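3-methylaspartate ammonia-lyase (Citrobacter amalonaticus, PDB 1KKO) catalyses the reversible, magnesium-dependent anti elimination of ammonia from L-threo-3-methylaspartate to give mesaconate. Local coordinates at residues E401-R404 with T405-L408. Sequence-based numbering, arbitrary orientation.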
ATOM      1  N   GLU A 401      11.693   1.248  -2.077  1.00 10.21           N
ATOM      2  CA  GLU A 401      12.298   0.563  -3.212  1.00 10.32           C
ATOM      3  C   GLU A 401      13.390   1.444  -3.815  1.00 10.63           C
ATOM      4  O   GLU A 401      14.464   0.962  -4.194  1.00 10.90           O
ATOM      5  CB  GLU A 401      11.279   0.223  -4.297  1.00 10.40           C
ATOM      6  CG  GLU A 401      11.883  -0.476  -5.506  1.00 10.45           C
ATOM      7  CD  GLU A 401      12.316  -1.917  -5.237  1.00 10.33           C
ATOM      8  OE1 GLU A 401      12.062  -2.439  -4.131  1.00 11.30           O
ATOM      9  OE2 GLU A 401      12.860  -2.572  -6.152  1.00 11.56           O
HETATM   10  N   MSE A 402      13.131   2.745  -3.891  1.00 10.93           N
HETATM   11  CA  MSE A 402      14.105   3.672  -4.447  1.00 11.28           C
HETATM   12  C   MSE A 402      15.391   3.630  -3.646  1.00 11.45           C
HETATM   13  O   MSE A 402      16.491   3.491  -4.206  1.00 11.93           O
HETATM   14  CB  MSE A 402      13.514   5.073  -4.437  1.00 11.54           C
HETATM   15  CG  MSE A 402      14.357   6.111  -5.129  1.00 13.05           C
HETATM   16 SE   MSE A 402      13.532   7.870  -5.065  1.00 19.80          SE
HETATM   17  CE  MSE A 402      13.856   8.285  -3.158  1.00 19.75           C
ATOM     18  N   ASN A 403      15.270   3.747  -2.334  1.00 11.60           N
ATOM     19  CA  ASN A 403      16.470   3.751  -1.501  1.00 12.66           C
ATOM     20  C   ASN A 403      17.169   2.400  -1.404  1.00 12.00           C
ATOM     21  O   ASN A 403      18.396   2.343  -1.350  1.00 12.36           O
ATOM     22  CB  ASN A 403      16.176   4.376  -0.154  1.00 13.37           C
ATOM     23  CG  ASN A 403      15.813   5.843  -0.283  1.00 16.05           C
ATOM     24  OD1 ASN A 403      16.427   6.566  -1.061  1.00 18.57           O
ATOM     25  ND2 ASN A 403      14.801   6.282   0.461  1.00 17.62           N
ATOM     26  N   ARG A 404      16.407   1.318  -1.429  1.00 11.37           N
ATOM     27  CA  ARG A 404      17.007  -0.003  -1.468  1.00 11.14           C
ATOM     28  C   ARG A 404      17.828  -0.157  -2.740  1.00 11.42           C
ATOM     29  O   ARG A 404      18.927  -0.702  -2.725  1.00 12.02           O
ATOM     30  CB  ARG A 404      15.944  -1.108  -1.457  1.00 11.07           C
ATOM     31  CG  ARG A 404      15.393  -1.484  -0.096  1.00 11.19           C
ATOM     32  CD  ARG A 404      14.591  -2.758  -0.148  1.00 11.10           C
ATOM     33  NE  ARG A 404      13.366  -2.641  -0.958  1.00 11.24           N
ATOM     34  CZ  ARG A 404      12.194  -2.213  -0.486  1.00 11.30           C
ATOM     35  NH1 ARG A 404      12.077  -1.837   0.775  1.00 11.46           N
ATOM     36  NH2 ARG A 404      11.137  -2.167  -1.275  1.00 11.35           N
ATOM     37  N   THR A 405      17.274   0.319  -3.840  1.00 11.10           N
ATOM     38  CA  THR A 405      17.899   0.151  -5.139  1.00 11.24           C
ATOM     39  C   THR A 405      19.147   1.012  -5.270  1.00 11.60           C
ATOM     40  O   THR A 405      20.165   0.552  -5.797  1.00 12.63           O
ATOM     41  CB  THR A 405      16.898   0.460  -6.242  1.00 11.22           C
ATOM     42  OG1 THR A 405      15.797  -0.453  -6.132  1.00 11.48           O
ATOM     43  CG2 THR A 405      17.499   0.192  -7.625  1.00 12.07           C
ATOM     44  N   ILE A 406      19.086   2.247  -4.794  1.00 12.03           N
ATOM     45  CA  ILE A 406      20.260   3.102  -4.791  1.00 13.17           C
ATOM     46  C   ILE A 406      21.361   2.415  -3.986  1.00 13.35           C
ATOM     47  O   ILE A 406      22.515   2.402  -4.416  1.00 14.79           O
ATOM     48  CB  ILE A 406      19.914   4.474  -4.231  1.00 13.03           C
ATOM     49  CG1 ILE A 406      19.081   5.237  -5.263  1.00 14.21           C
ATOM     50  CG2 ILE A 406      21.176   5.251  -3.859  1.00 14.40           C
ATOM     51  CD1 ILE A 406      18.431   6.485  -4.761  1.00 14.14           C
ATOM     52  N   ALA A 407      21.023   1.832  -2.836  1.00 13.41           N
ATOM     53  CA  ALA A 407      22.025   1.165  -2.015  1.00 13.99           C
ATOM     54  C   ALA A 407      22.638   0.001  -2.777  1.00 14.34           C
ATOM     55  O   ALA A 407      23.858  -0.195  -2.716  1.00 15.29           O
ATOM     56  CB  ALA A 407      21.432   0.682  -0.722  1.00 14.39           C
ATOM     57  N   LEU A 408      21.826  -0.794  -3.468  1.00 14.78           N
ATOM     58  CA  LEU A 408      22.362  -1.903  -4.254  1.00 15.12           C
ATOM     59  C   LEU A 408      23.307  -1.397  -5.348  1.00 16.06           C
ATOM     60  O   LEU A 408      24.400  -1.947  -5.556  1.00 17.08           O
ATOM     61  CB  LEU A 408      21.249  -2.732  -4.896  1.00 14.28           C
ATOM     62  CG  LEU A 408      20.413  -3.589  -3.944  1.00 14.57           C
ATOM     63  CD1 LEU A 408      19.255  -4.177  -4.710  1.00 15.53           C
ATOM     64  CD2 LEU A 408      21.263  -4.680  -3.321  1.00 15.43           C
TER
HETATM   65  O   HOH W   1      15.529  -3.221  -5.734  1.00 15.63           O
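T405 turns OG1 beside its own backbone N (chi1 -61°), back along the helix to the carbonyl of E401. E401 sets CG anti to its N (chi1 179°) and then bends at CB-CG, which brings its carboxylate near the same hydroxyl. T405 OG1 donates to E401 O at 2.7 Å, and T405 N reaches the same oxygen at 2.9 Å. The two donors come from opposite faces of the carbonyl plane. T405 OG1 also lies 3.6 Å from E401 OE2, and one water bridges the two, donating to each at 2.8 Å. OE2 is also hydrogen-bonded to H373 NE2 of helix 365-378. E401 OE1 meets R404 NH2 at 3.0 Å in a salt bridge, through its anti lone pair and close to the guanidinium plane. R404 NE adds a weak bond to OE1. R404 also reaches E365 of the second subunit in a salt bridge and S54 of that subunit by a hydrogen bond. On another side of the helix, M402 and I406 run side by side, M402 CG to I406 CD1 at 4.1 Å. M402 also packs on V372 of helix 365-378. The backbone beneath is regular: I406 N, A407 N and L408 N each hydrogen-bond to the carbonyl four residues earlier. This is one stretch of the C-terminal helix 392-410 in the TIM-barrel part of this enolase-superfamily enzyme, away from the magnesium and substrate sites. The carboxylate of E401 thus joins this helix to its neighbour and probably helps position R404 at the dimer interface, where the paired charges probably favour an ionised carboxylate.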